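Local coordinates for protein YcaO (Methanopyrus kandleri, PDB 6CIB) that binds adenine nucleotide and magnesium, and probably catalyses the ATP-dependent thioamidation of a peptide backbone, at residues A[113-118]-A[122-127]; A[89-94]-A[335-340]; A[42-47]-A[191-196]. All coordinates share one frame; numbering follows the deposited sequence.

The three contacts illustrate how one enzyme joins local and distant parts of its chain. Contact 1 is a hairpin at the border of a five-stranded antiparallel sheet, and contact 2 lies against it, with centres 12 Å apart: strands 113-118 and 332-336 are neighbours in that sheet. Contact 3, centred 41 Å from contact 1 and 39 Å from contact 2, beyond the centre of the chain, sets a hairpin of a separate three-stranded sheet against helix 188-198. In sequence, 42-47 comes first, then 89-94, the hairpin 113-127, 191-196 and 335-340. Contacts 2 and 3 therefore interlock in the nucleotide-binding fold: contact 3 joins an early segment to mid-chain, contact 2 an early one to a late one.

Contact 1: A[113-118]-A[122-127]; sequences WVEGVD and REPVYV
V114 to V117 pair with V127 to P124 in an antiparallel beta hairpin, the two strand axes approaching to 4.4 Å with their directions 138° apart, a marked twist. V114 and V127 form a hydrogen-bonded pair, V114 N to V127 O at 2.7 Å and V127 N to V114 O at 2.9 Å; G116 and V125 form the next, its bond from V125 N to G116 O being 3.1 Å long. P124, which has no N-H to give, occupies a non-hydrogen-bonded position opposite V117 and costs the pairing nothing. Strand 124-128 borders the sheet, and V125 and V127 also rest on I333 of strand 332-336.

On the other face, E115 and Y126 meet. Y126 CG stands anti to the carbonyl carbon (chi1 -72°), which swings the ring across to its neighbour strand, where E115 CG makes a CH-pi contact over one face, 4.2 Å from the ring centroid. W113 CE3 packs against Y126 CB at 3.8 Å, and the indole meets V127 N at its edge, in plane, while Y126 OH has a weak hydrogen bond to E93. A serine in place of Y126 would probably strip E115 CG of its aromatic support and leave E93 OE1 without this phenol partner. At the turn, D118 OD1 accepts from the backbone N of both T120 and T121, and D118 N gives to E123 O at 2.9 Å.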
ATOM      1  N   TRP A 113     -12.891 -16.166 -12.795  1.00 41.37           N
ATOM      2  CA  TRP A 113     -13.449 -15.206 -11.852  1.00 40.67           C
ATOM      3  C   TRP A 113     -13.251 -15.684 -10.428  1.00 39.22           C
ATOM      4  O   TRP A 113     -13.097 -16.884 -10.187  1.00 40.06           O
ATOM      5  CB  TRP A 113     -14.950 -15.013 -12.092  1.00 40.48           C
ATOM      6  CG  TRP A 113     -15.303 -14.582 -13.478  1.00 41.67           C
ATOM      7  CD1 TRP A 113     -15.494 -15.390 -14.563  1.00 41.67           C
ATOM      8  CD2 TRP A 113     -15.507 -13.242 -13.934  1.00 41.86           C
ATOM      9  NE1 TRP A 113     -15.802 -14.637 -15.665  1.00 41.84           N
ATOM     10  CE2 TRP A 113     -15.819 -13.314 -15.313  1.00 41.42           C
ATOM     11  CE3 TRP A 113     -15.453 -11.982 -13.316  1.00 41.52           C
ATOM     12  CZ2 TRP A 113     -16.082 -12.175 -16.086  1.00 41.93           C
ATOM     13  CZ3 TRP A 113     -15.716 -10.850 -14.085  1.00 41.33           C
ATOM     14  CH2 TRP A 113     -16.029 -10.956 -15.457  1.00 41.05           C
ATOM     15  N   VAL A 114     -13.248 -14.727  -9.499  1.00 37.23           N
ATOM     16  CA  VAL A 114     -13.339 -14.997  -8.061  1.00 37.44           C
ATOM     17  C   VAL A 114     -14.472 -14.153  -7.463  1.00 37.40           C
ATOM     18  O   VAL A 114     -14.606 -12.963  -7.771  1.00 37.64           O
ATOM     19  CB  VAL A 114     -12.010 -14.718  -7.307  1.00 36.28           C
ATOM     20  CG1 VAL A 114     -12.052 -15.310  -5.907  1.00 36.07           C
ATOM     21  CG2 VAL A 114     -10.812 -15.292  -8.051  1.00 36.40           C
ATOM     22  N   GLU A 115     -15.280 -14.781  -6.613  1.00 37.85           N
ATOM     23  CA  GLU A 115     -16.394 -14.115  -5.948  1.00 39.13           C
ATOM     24  C   GLU A 115     -15.912 -13.161  -4.852  1.00 38.15           C
ATOM     25  O   GLU A 115     -15.238 -13.576  -3.904  1.00 38.56           O
ATOM     26  CB  GLU A 115     -17.347 -15.154  -5.358  1.00 42.11           C
ATOM     27  CG  GLU A 115     -18.743 -14.631  -5.035  1.00 44.44           C
ATOM     28  CD  GLU A 115     -19.520 -15.576  -4.137  1.00 47.09           C
ATOM     29  OE1 GLU A 115     -19.420 -16.806  -4.328  1.00 51.02           O
ATOM     30  OE2 GLU A 115     -20.231 -15.094  -3.232  1.00 49.78           O
ATOM     31  N   GLY A 116     -16.243 -11.881  -5.011  1.00 36.67           N
ATOM     32  CA  GLY A 116     -16.008 -10.878  -3.982  1.00 37.30           C
ATOM     33  C   GLY A 116     -17.300 -10.389  -3.352  1.00 37.14           C
ATOM     34  O   GLY A 116     -18.380 -10.920  -3.632  1.00 36.45           O
ATOM     35  N   VAL A 117     -17.182  -9.389  -2.482  1.00 37.12           N
ATOM     36  CA  VAL A 117     -18.347  -8.721  -1.890  1.00 37.63           C
ATOM     37  C   VAL A 117     -18.258  -7.216  -2.162  1.00 36.93           C
ATOM     38  O   VAL A 117     -17.209  -6.597  -1.947  1.00 34.77           O
ATOM     39  CB  VAL A 117     -18.487  -8.979  -0.361  1.00 37.93           C
ATOM     40  CG1 VAL A 117     -19.873  -8.570   0.125  1.00 37.03           C
ATOM     41  CG2 VAL A 117     -18.262 -10.448  -0.014  1.00 39.75           C
ATOM     42  N   ASP A 118     -19.356  -6.643  -2.657  1.00 36.22           N
ATOM     43  CA  ASP A 118     -19.518  -5.186  -2.755  1.00 34.61           C
ATOM     44  C   ASP A 118     -19.723  -4.666  -1.337  1.00 35.25           C
ATOM     45  O   ASP A 118     -20.730  -4.986  -0.695  1.00 33.61           O
ATOM     46  CB  ASP A 118     -20.735  -4.854  -3.634  1.00 35.85           C
ATOM     47  CG  ASP A 118     -20.869  -3.370  -3.953  1.00 34.60           C
ATOM     48  OD1 ASP A 118     -20.684  -2.515  -3.061  1.00 36.92           O
ATOM     49  OD2 ASP A 118     -21.195  -3.056  -5.115  1.00 35.74           O
ATOM     50  N   ARG A 122     -23.352  -4.918   0.084  1.00 39.77           N
ATOM     51  CA  ARG A 122     -23.212  -6.273   0.681  1.00 42.81           C
ATOM     52  C   ARG A 122     -23.665  -7.420  -0.254  1.00 41.87           C
ATOM     53  O   ARG A 122     -23.882  -8.548   0.192  1.00 43.81           O
ATOM     54  CB  ARG A 122     -23.861  -6.366   2.081  1.00 45.90           C
ATOM     55  CG  ARG A 122     -23.201  -5.498   3.142  1.00 52.87           C
ATOM     56  CD  ARG A 122     -24.098  -5.328   4.359  1.00 60.55           C
ATOM     57  NE  ARG A 122     -24.124  -3.932   4.817  1.00 69.06           N
ATOM     58  CZ  ARG A 122     -25.090  -3.372   5.554  1.00 72.78           C
ATOM     59  NH1 ARG A 122     -26.148  -4.073   5.955  1.00 75.55           N
ATOM     60  NH2 ARG A 122     -24.997  -2.090   5.892  1.00 72.92           N
ATOM     61  N   GLU A 123     -23.794  -7.118  -1.545  1.00 41.24           N
ATOM     62  CA  GLU A 123     -24.137  -8.094  -2.571  1.00 42.20           C
ATOM     63  C   GLU A 123     -22.870  -8.745  -3.135  1.00 42.91           C
ATOM     64  O   GLU A 123     -21.824  -8.084  -3.214  1.00 42.76           O
ATOM     65  CB  GLU A 123     -24.895  -7.422  -3.721  1.00 44.82           C
ATOM     66  CG  GLU A 123     -26.322  -6.978  -3.413  1.00 49.47           C
ATOM     67  CD  GLU A 123     -27.228  -8.117  -2.986  1.00 53.00           C
ATOM     68  OE1 GLU A 123     -27.234  -9.176  -3.656  1.00 58.26           O
ATOM     69  OE2 GLU A 123     -27.934  -7.950  -1.971  1.00 55.26           O
ATOM     70  N   PRO A 124     -22.957 -10.034  -3.542  1.00 42.16           N
ATOM     71  CA  PRO A 124     -21.823 -10.655  -4.236  1.00 41.34           C
ATOM     72  C   PRO A 124     -21.540  -9.996  -5.593  1.00 42.72           C
ATOM     73  O   PRO A 124     -22.471  -9.552  -6.284  1.00 43.30           O
ATOM     74  CB  PRO A 124     -22.280 -12.104  -4.434  1.00 41.33           C
ATOM     75  CG  PRO A 124     -23.352 -12.321  -3.409  1.00 40.76           C
ATOM     76  CD  PRO A 124     -24.049 -11.002  -3.307  1.00 41.24           C
ATOM     77  N   VAL A 125     -20.258  -9.906  -5.939  1.00 39.97           N
ATOM     78  CA  VAL A 125     -19.812  -9.458  -7.263  1.00 41.24           C
ATOM     79  C   VAL A 125     -18.574 -10.268  -7.672  1.00 42.13           C
ATOM     80  O   VAL A 125     -17.657 -10.462  -6.866  1.00 42.72           O
ATOM     81  CB  VAL A 125     -19.604  -7.910  -7.338  1.00 39.82           C
ATOM     82  CG1 VAL A 125     -18.597  -7.408  -6.304  1.00 40.21           C
ATOM     83  CG2 VAL A 125     -19.221  -7.454  -8.741  1.00 40.62           C
ATOM     84  N   TYR A 126     -18.575 -10.762  -8.911  1.00 41.90           N
ATOM     85  CA  TYR A 126     -17.437 -11.515  -9.445  1.00 41.76           C
ATOM     86  C   TYR A 126     -16.370 -10.605 -10.030  1.00 40.40           C
ATOM     87  O   TYR A 126     -16.665  -9.642 -10.741  1.00 40.63           O
ATOM     88  CB  TYR A 126     -17.886 -12.577 -10.457  1.00 42.19           C
ATOM     89  CG  TYR A 126     -18.588 -13.742  -9.797  1.00 44.35           C
ATOM     90  CD1 TYR A 126     -17.861 -14.833  -9.309  1.00 44.33           C
ATOM     91  CD2 TYR A 126     -19.982 -13.741  -9.630  1.00 45.02           C
ATOM     92  CE1 TYR A 126     -18.502 -15.899  -8.688  1.00 46.61           C
ATOM     93  CE2 TYR A 126     -20.632 -14.800  -9.004  1.00 47.24           C
ATOM     94  CZ  TYR A 126     -19.888 -15.876  -8.539  1.00 48.34           C
ATOM     95  OH  TYR A 126     -20.521 -16.929  -7.926  1.00 50.63           O
ATOM     96  N   VAL A 127     -15.124 -10.924  -9.700  1.00 39.10           N
ATOM     97  CA  VAL A 127     -13.966 -10.127 -10.089  1.00 38.57           C
ATOM     98  C   VAL A 127     -13.056 -11.050 -10.901  1.00 37.60           C
ATOM     99  O   VAL A 127     -12.910 -12.223 -10.536  1.00 38.92           O
ATOM    100  CB  VAL A 127     -13.276  -9.537  -8.827  1.00 39.12           C
ATOM    101  CG1 VAL A 127     -11.918  -8.924  -9.134  1.00 38.68           C
ATOM    102  CG2 VAL A 127     -14.163  -8.472  -8.199  1.00 40.69           C
TER

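Contact 2: A[89-94]-A[335-340]; sequences EEIIER and VDLTLE
The carboxylates of E90 and E340 meet nearly perpendicular, their planes 89° apart, with E90 OE1 lying 3.4 Å from E340 OE1. Both oxygens are acceptors and no hydrogen bond joins them, so solvent at this exposed spot probably screens the two charges. E90 arrives through a chain bent at chi2 (-85°), whereas E340 comes extended. A second pair of flat groups lies within 89-94: the E89 carboxylate sits at the edge of the R94 guanidinium, in its plane, in a salt bridge of doubtful spacing, one bond being too short. R94 has a second acidic partner, E112, through NE.

Across the contact, the end of strand 332-336 runs into an Asx turn. D336 OD1 accepts from T338 N at 3.1 Å and, on its syn lone pair, from T338 OG1 at 2.8 Å. L337, within this turn, sends CD2 to I91 CD1 of the 3-10 segment 89-91 at 3.9 Å, the two side chains crossing at about a right angle. I91 CD1 also comes within 4.2 Å of D336 O. L337 is buried, its side chain about 4 Å from that of L148, a residue of the magnesium site, although the bound magnesium itself is about 10 Å from the L337 side chain.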
ATOM      1  N   GLU A  89      -6.855 -22.418  -7.667  1.00 41.62           N
ATOM      2  CA  GLU A  89      -7.940 -23.015  -8.455  1.00 44.42           C
ATOM      3  C   GLU A  89      -9.173 -23.311  -7.594  1.00 44.01           C
ATOM      4  O   GLU A  89     -10.299 -23.267  -8.089  1.00 43.93           O
ATOM      5  CB  GLU A  89      -7.430 -24.273  -9.173  1.00 44.90           C
ATOM      6  CG  GLU A  89      -8.283 -24.770 -10.332  1.00 47.40           C
ATOM      7  CD  GLU A  89      -8.425 -23.790 -11.492  1.00 47.83           C
ATOM      8  OE1 GLU A  89      -7.456 -23.099 -11.877  1.00 49.23           O
ATOM      9  OE2 GLU A  89      -9.534 -23.730 -12.043  1.00 50.27           O
ATOM     10  N   GLU A  90      -8.930 -23.578  -6.309  1.00 46.78           N
ATOM     11  CA  GLU A  90      -9.953 -23.742  -5.267  1.00 52.38           C
ATOM     12  C   GLU A  90     -11.089 -22.717  -5.332  1.00 52.27           C
ATOM     13  O   GLU A  90     -12.262 -23.080  -5.193  1.00 53.21           O
ATOM     14  CB  GLU A  90      -9.304 -23.643  -3.880  1.00 59.25           C
ATOM     15  CG  GLU A  90      -8.414 -24.810  -3.483  1.00 69.92           C
ATOM     16  CD  GLU A  90      -9.197 -25.964  -2.877  1.00 76.19           C
ATOM     17  OE1 GLU A  90      -9.192 -26.097  -1.632  1.00 78.78           O
ATOM     18  OE2 GLU A  90      -9.825 -26.733  -3.642  1.00 79.36           O
ATOM     19  N   ILE A  91     -10.729 -21.448  -5.542  1.00 47.10           N
ATOM     20  CA  ILE A  91     -11.684 -20.336  -5.464  1.00 44.31           C
ATOM     21  C   ILE A  91     -11.976 -19.688  -6.818  1.00 43.69           C
ATOM     22  O   ILE A  91     -12.650 -18.662  -6.875  1.00 45.39           O
ATOM     23  CB  ILE A  91     -11.269 -19.270  -4.404  1.00 42.83           C
ATOM     24  CG1 ILE A  91      -9.907 -18.628  -4.760  1.00 41.87           C
ATOM     25  CG2 ILE A  91     -11.309 -19.872  -2.997  1.00 40.73           C
ATOM     26  CD1 ILE A  91      -9.541 -17.397  -3.958  1.00 41.67           C
ATOM     27  N   ILE A  92     -11.467 -20.281  -7.899  1.00 43.90           N
ATOM     28  CA  ILE A  92     -11.753 -19.790  -9.248  1.00 44.62           C
ATOM     29  C   ILE A  92     -13.084 -20.368  -9.731  1.00 47.56           C
ATOM     30  O   ILE A  92     -13.357 -21.559  -9.542  1.00 49.24           O
ATOM     31  CB  ILE A  92     -10.596 -20.075 -10.243  1.00 44.78           C
ATOM     32  CG1 ILE A  92      -9.364 -19.221  -9.892  1.00 43.30           C
ATOM     33  CG2 ILE A  92     -11.007 -19.766 -11.679  1.00 43.59           C
ATOM     34  CD1 ILE A  92      -8.051 -19.717 -10.465  1.00 41.30           C
ATOM     35  N   GLU A  93     -13.911 -19.510 -10.328  1.00 48.44           N
ATOM     36  CA  GLU A  93     -15.160 -19.927 -10.969  1.00 50.11           C
ATOM     37  C   GLU A  93     -15.156 -19.553 -12.438  1.00 50.82           C
ATOM     38  O   GLU A  93     -14.686 -18.472 -12.815  1.00 51.26           O
ATOM     39  CB  GLU A  93     -16.370 -19.319 -10.267  1.00 52.24           C
ATOM     40  CG  GLU A  93     -16.783 -20.073  -9.015  1.00 56.00           C
ATOM     41  CD  GLU A  93     -17.911 -19.393  -8.263  1.00 60.01           C
ATOM     42  OE1 GLU A  93     -19.006 -19.217  -8.847  1.00 62.33           O
ATOM     43  OE2 GLU A  93     -17.704 -19.042  -7.078  1.00 61.62           O
ATOM     44  N   ARG A  94     -15.677 -20.450 -13.269  1.00 51.73           N
ATOM     45  CA  ARG A  94     -15.616 -20.256 -14.716  1.00 53.39           C
ATOM     46  C   ARG A  94     -16.941 -19.927 -15.386  1.00 55.40           C
ATOM     47  O   ARG A  94     -16.967 -19.167 -16.360  1.00 57.13           O
ATOM     48  CB  ARG A  94     -14.903 -21.419 -15.397  1.00 50.91           C
ATOM     49  CG  ARG A  94     -13.408 -21.195 -15.421  1.00 49.24           C
ATOM     50  CD  ARG A  94     -12.636 -22.376 -15.970  1.00 46.38           C
ATOM     51  NE  ARG A  94     -11.200 -22.130 -15.847  1.00 45.79           N
ATOM     52  CZ  ARG A  94     -10.478 -22.410 -14.764  1.00 44.90           C
ATOM     53  NH1 ARG A  94     -11.053 -22.966 -13.704  1.00 43.12           N
ATOM     54  NH2 ARG A  94      -9.179 -22.145 -14.742  1.00 44.28           N
ATOM     55  N   VAL A 335     -12.227  -9.178  -1.785  1.00 31.73           N
ATOM     56  CA  VAL A 335     -12.103 -10.602  -2.093  1.00 32.99           C
ATOM     57  C   VAL A 335     -11.292 -11.280  -0.991  1.00 31.34           C
ATOM     58  O   VAL A 335     -10.160 -10.887  -0.708  1.00 30.23           O
ATOM     59  CB  VAL A 335     -11.446 -10.846  -3.480  1.00 34.49           C
ATOM     60  CG1 VAL A 335     -11.284 -12.336  -3.765  1.00 34.28           C
ATOM     61  CG2 VAL A 335     -12.242 -10.174  -4.594  1.00 34.55           C
ATOM     62  N   ASP A 336     -11.885 -12.296  -0.375  1.00 31.32           N
ATOM     63  CA  ASP A 336     -11.242 -13.075   0.680  1.00 32.75           C
ATOM     64  C   ASP A 336     -10.130 -13.956   0.097  1.00 33.69           C
ATOM     65  O   ASP A 336     -10.375 -14.735  -0.828  1.00 31.94           O
ATOM     66  CB  ASP A 336     -12.298 -13.941   1.376  1.00 34.02           C
ATOM     67  CG  ASP A 336     -11.824 -14.519   2.704  1.00 37.31           C
ATOM     68  OD1 ASP A 336     -10.620 -14.458   3.033  1.00 40.11           O
ATOM     69  OD2 ASP A 336     -12.678 -15.052   3.438  1.00 39.81           O
ATOM     70  N   LEU A 337      -8.915 -13.823   0.639  1.00 33.20           N
ATOM     71  CA  LEU A 337      -7.769 -14.634   0.198  1.00 31.98           C
ATOM     72  C   LEU A 337      -7.119 -15.465   1.309  1.00 32.08           C
ATOM     73  O   LEU A 337      -6.028 -16.015   1.123  1.00 32.50           O
ATOM     74  CB  LEU A 337      -6.721 -13.758  -0.521  1.00 30.84           C
ATOM     75  CG  LEU A 337      -7.078 -13.261  -1.933  1.00 31.16           C
ATOM     76  CD1 LEU A 337      -6.033 -12.287  -2.455  1.00 29.63           C
ATOM     77  CD2 LEU A 337      -7.255 -14.418  -2.906  1.00 31.12           C
ATOM     78  N   THR A 338      -7.791 -15.546   2.453  1.00 32.04           N
ATOM     79  CA  THR A 338      -7.378 -16.373   3.584  1.00 34.75           C
ATOM     80  C   THR A 338      -7.091 -17.800   3.110  1.00 36.25           C
ATOM     81  O   THR A 338      -7.928 -18.432   2.486  1.00 35.72           O
ATOM     82  CB  THR A 338      -8.469 -16.373   4.679  1.00 35.55           C
ATOM     83  OG1 THR A 338      -8.788 -15.015   5.028  1.00 37.17           O
ATOM     84  CG2 THR A 338      -8.023 -17.139   5.934  1.00 33.91           C
ATOM     85  N   LEU A 339      -5.878 -18.273   3.365  1.00 39.99           N
ATOM     86  CA  LEU A 339      -5.527 -19.665   3.089  1.00 44.70           C
ATOM     87  C   LEU A 339      -6.147 -20.552   4.157  1.00 47.55           C
ATOM     88  O   LEU A 339      -6.184 -20.178   5.324  1.00 48.30           O
ATOM     89  CB  LEU A 339      -4.004 -19.850   3.039  1.00 44.15           C
ATOM     90  CG  LEU A 339      -3.271 -19.379   1.780  1.00 43.34           C
ATOM     91  CD1 LEU A 339      -1.829 -19.024   2.103  1.00 44.03           C
ATOM     92  CD2 LEU A 339      -3.335 -20.425   0.678  1.00 43.35           C
ATOM     93  N   GLU A 340      -6.660 -21.708   3.742  1.00 54.34           N
ATOM     94  CA  GLU A 340      -7.277 -22.676   4.659  1.00 60.28           C
ATOM     95  C   GLU A 340      -6.297 -23.161   5.737  1.00 60.00           C
ATOM     96  O   GLU A 340      -6.626 -23.134   6.923  1.00 59.95           O
ATOM     97  CB  GLU A 340      -7.870 -23.864   3.884  1.00 66.20           C
ATOM     98  CG  GLU A 340      -8.976 -23.487   2.899  1.00 72.14           C
ATOM     99  CD  GLU A 340      -9.401 -24.627   1.978  1.00 77.70           C
ATOM    100  OE1 GLU A 340      -8.589 -25.543   1.701  1.00 79.87           O
ATOM    101  OE2 GLU A 340     -10.561 -24.601   1.514  1.00 79.59           O
TER

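Contact 3: A[42-47]-A[191-196]; sequences VGPIPV and EELRRS
P44, in the turn before strand 45-54, and I45, its first residue, pack on L193 and S196 of helix 188-198, so that the tip of a beta hairpin leans on one side of a helix. The hairpin joins strands 34-42 and 45-54 of the three-stranded antiparallel sheet through a type II' turn from V42 to I45. V42 closes it from one end: its N gives to I45 O at 2.7 Å, and I45 N returns a bond to V42 O at 2.9 Å. G43 follows with phi 52°, as befits the second residue of such a turn; a beta carbon there would clash with P44 CD.

P44 is the first to touch the helix. Its CD and CG lie against the serine hydroxyl, P44 CD 3.4 Å from S196 OG without a hydrogen bond, while P44 CG reaches L193 CD1 at 3.8 Å. L193 and S196 stand three residues apart and so present themselves on the same flank of the helix. I45 comes next, turned across L193 at about a right angle. CG1 stands anti to the carbonyl carbon (chi1 -58°) and the chain bends at chi2, which brings the terminal methyl over to the leucine. Around this apolar meeting helix 241-260 completes the packing, with L250 and A253 against I45 and L246 against L193. I45 also lies near the nucleotide site, its side chain about 5 Å from that of K64, which binds ADP.

Elsewhere on the helix, E191 is held by R194 and R195 in a salt-bridge network: R194 grips it side-on with NE and NH1. The closest apolar approach across the contact is I45 CD1 to L193 CD1, 3.5 Å.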
ATOM      1  N   VAL A  42      18.125   1.754   8.833  1.00 25.85           N
ATOM      2  CA  VAL A  42      18.390   2.934   8.015  1.00 26.34           C
ATOM      3  C   VAL A  42      18.129   4.139   8.902  1.00 27.46           C
ATOM      4  O   VAL A  42      16.975   4.421   9.263  1.00 27.39           O
ATOM      5  CB  VAL A  42      17.553   2.944   6.712  1.00 25.84           C
ATOM      6  CG1 VAL A  42      17.792   4.222   5.921  1.00 25.56           C
ATOM      7  CG2 VAL A  42      17.888   1.722   5.857  1.00 25.33           C
ATOM      8  N   GLY A  43      19.216   4.824   9.264  1.00 29.45           N
ATOM      9  CA  GLY A  43      19.213   5.796  10.365  1.00 30.56           C
ATOM     10  C   GLY A  43      18.629   5.103  11.582  1.00 31.46           C
ATOM     11  O   GLY A  43      19.137   4.049  11.977  1.00 33.89           O
ATOM     12  N   PRO A  44      17.520   5.638  12.132  1.00 32.33           N
ATOM     13  CA  PRO A  44      16.893   4.998  13.292  1.00 31.50           C
ATOM     14  C   PRO A  44      15.871   3.903  12.944  1.00 31.26           C
ATOM     15  O   PRO A  44      15.317   3.300  13.865  1.00 32.33           O
ATOM     16  CB  PRO A  44      16.178   6.168  13.966  1.00 31.40           C
ATOM     17  CG  PRO A  44      15.735   7.017  12.817  1.00 31.67           C
ATOM     18  CD  PRO A  44      16.799   6.874  11.748  1.00 31.99           C
ATOM     19  N   ILE A  45      15.618   3.655  11.651  1.00 28.69           N
ATOM     20  CA  ILE A  45      14.518   2.770  11.231  1.00 27.03           C
ATOM     21  C   ILE A  45      14.963   1.331  10.937  1.00 27.89           C
ATOM     22  O   ILE A  45      15.757   1.100  10.017  1.00 26.61           O
ATOM     23  CB  ILE A  45      13.712   3.328  10.014  1.00 27.01           C
ATOM     24  CG1 ILE A  45      13.109   4.717  10.322  1.00 27.59           C
ATOM     25  CG2 ILE A  45      12.637   2.332   9.560  1.00 25.48           C
ATOM     26  CD1 ILE A  45      12.262   4.793  11.591  1.00 27.61           C
ATOM     27  N   PRO A  46      14.427   0.361  11.707  1.00 26.92           N
ATOM     28  CA  PRO A  46      14.634  -1.058  11.430  1.00 26.99           C
ATOM     29  C   PRO A  46      13.941  -1.467  10.138  1.00 25.83           C
ATOM     30  O   PRO A  46      12.750  -1.163   9.942  1.00 25.47           O
ATOM     31  CB  PRO A  46      13.956  -1.767  12.619  1.00 26.65           C
ATOM     32  CG  PRO A  46      13.730  -0.723  13.643  1.00 27.00           C
ATOM     33  CD  PRO A  46      13.608   0.574  12.910  1.00 26.57           C
ATOM     34  N   VAL A  47      14.694  -2.133   9.265  1.00 25.30           N
ATOM     35  CA  VAL A  47      14.161  -2.690   8.018  1.00 25.68           C
ATOM     36  C   VAL A  47      14.505  -4.186   7.985  1.00 26.28           C
ATOM     37  O   VAL A  47      15.595  -4.588   8.395  1.00 26.57           O
ATOM     38  CB  VAL A  47      14.711  -1.960   6.753  1.00 25.25           C
ATOM     39  CG1 VAL A  47      14.162  -2.591   5.466  1.00 24.53           C
ATOM     40  CG2 VAL A  47      14.365  -0.474   6.787  1.00 24.41           C
ATOM     41  N   GLU A 191       9.184  15.344  12.819  1.00 36.99           N
ATOM     42  CA  GLU A 191      10.249  16.210  12.302  1.00 38.30           C
ATOM     43  C   GLU A 191      11.646  15.667  12.619  1.00 37.60           C
ATOM     44  O   GLU A 191      12.539  15.729  11.771  1.00 35.85           O
ATOM     45  CB  GLU A 191      10.074  17.664  12.789  1.00 39.49           C
ATOM     46  CG  GLU A 191      11.176  18.665  12.401  1.00 40.42           C
ATOM     47  CD  GLU A 191      11.422  18.838  10.900  1.00 42.62           C
ATOM     48  OE1 GLU A 191      10.570  18.457  10.059  1.00 43.37           O
ATOM     49  OE2 GLU A 191      12.495  19.383  10.551  1.00 41.87           O
ATOM     50  N   GLU A 192      11.818  15.118  13.819  1.00 37.93           N
ATOM     51  CA  GLU A 192      13.102  14.530  14.201  1.00 41.18           C
ATOM     52  C   GLU A 192      13.435  13.281  13.374  1.00 38.94           C
ATOM     53  O   GLU A 192      14.587  13.103  12.953  1.00 36.29           O
ATOM     54  CB  GLU A 192      13.184  14.259  15.714  1.00 45.13           C
ATOM     55  CG  GLU A 192      14.605  14.018  16.238  1.00 51.72           C
ATOM     56  CD  GLU A 192      15.677  14.887  15.565  1.00 57.30           C
ATOM     57  OE1 GLU A 192      15.634  16.134  15.708  1.00 58.98           O
ATOM     58  OE2 GLU A 192      16.570  14.316  14.887  1.00 57.59           O
ATOM     59  N   LEU A 193      12.421  12.448  13.125  1.00 36.17           N
ATOM     60  CA  LEU A 193      12.579  11.292  12.238  1.00 34.94           C
ATOM     61  C   LEU A 193      12.976  11.710  10.810  1.00 33.45           C
ATOM     62  O   LEU A 193      13.930  11.161  10.254  1.00 32.05           O
ATOM     63  CB  LEU A 193      11.322  10.410  12.236  1.00 33.43           C
ATOM     64  CG  LEU A 193      11.233   9.229  11.252  1.00 33.89           C
ATOM     65  CD1 LEU A 193      12.434   8.293  11.337  1.00 33.74           C
ATOM     66  CD2 LEU A 193       9.938   8.460  11.459  1.00 33.19           C
ATOM     67  N   ARG A 194      12.249  12.671  10.235  1.00 33.03           N
ATOM     68  CA  ARG A 194      12.582  13.223   8.920  1.00 34.44           C
ATOM     69  C   ARG A 194      14.037  13.725   8.861  1.00 35.44           C
ATOM     70  O   ARG A 194      14.769  13.371   7.931  1.00 36.07           O
ATOM     71  CB  ARG A 194      11.603  14.330   8.517  1.00 35.57           C
ATOM     72  CG  ARG A 194      11.727  14.767   7.060  1.00 34.84           C
ATOM     73  CD  ARG A 194      11.147  16.156   6.827  1.00 36.89           C
ATOM     74  NE  ARG A 194      11.839  17.210   7.583  1.00 38.17           N
ATOM     75  CZ  ARG A 194      13.024  17.742   7.266  1.00 38.53           C
ATOM     76  NH1 ARG A 194      13.541  18.687   8.045  1.00 38.12           N
ATOM     77  NH2 ARG A 194      13.709  17.330   6.202  1.00 35.37           N
ATOM     78  N   ARG A 195      14.446  14.522   9.855  1.00 36.24           N
ATOM     79  CA  ARG A 195      15.836  15.006   9.975  1.00 38.44           C
ATOM     80  C   ARG A 195      16.828  13.859  10.102  1.00 37.33           C
ATOM     81  O   ARG A 195      17.911  13.899   9.508  1.00 36.51           O
ATOM     82  CB  ARG A 195      15.995  15.934  11.184  1.00 43.39           C
ATOM     83  CG  ARG A 195      15.422  17.325  10.994  1.00 48.22           C
ATOM     84  CD  ARG A 195      15.503  18.114  12.289  1.00 53.35           C
ATOM     85  NE  ARG A 195      14.754  19.371  12.204  1.00 58.65           N
ATOM     86  CZ  ARG A 195      14.702  20.300  13.156  1.00 61.80           C
ATOM     87  NH1 ARG A 195      15.359  20.149  14.304  1.00 63.19           N
ATOM     88  NH2 ARG A 195      13.982  21.397  12.956  1.00 63.38           N
ATOM     89  N   SER A 196      16.451  12.845  10.879  1.00 36.74           N
ATOM     90  CA  SER A 196      17.310  11.696  11.120  1.00 38.75           C
ATOM     91  C   SER A 196      17.517  10.872   9.838  1.00 38.11           C
ATOM     92  O   SER A 196      18.642  10.447   9.537  1.00 36.21           O
ATOM     93  CB  SER A 196      16.754  10.842  12.257  1.00 39.16           C
ATOM     94  OG  SER A 196      17.742   9.959  12.733  1.00 47.36           O
TER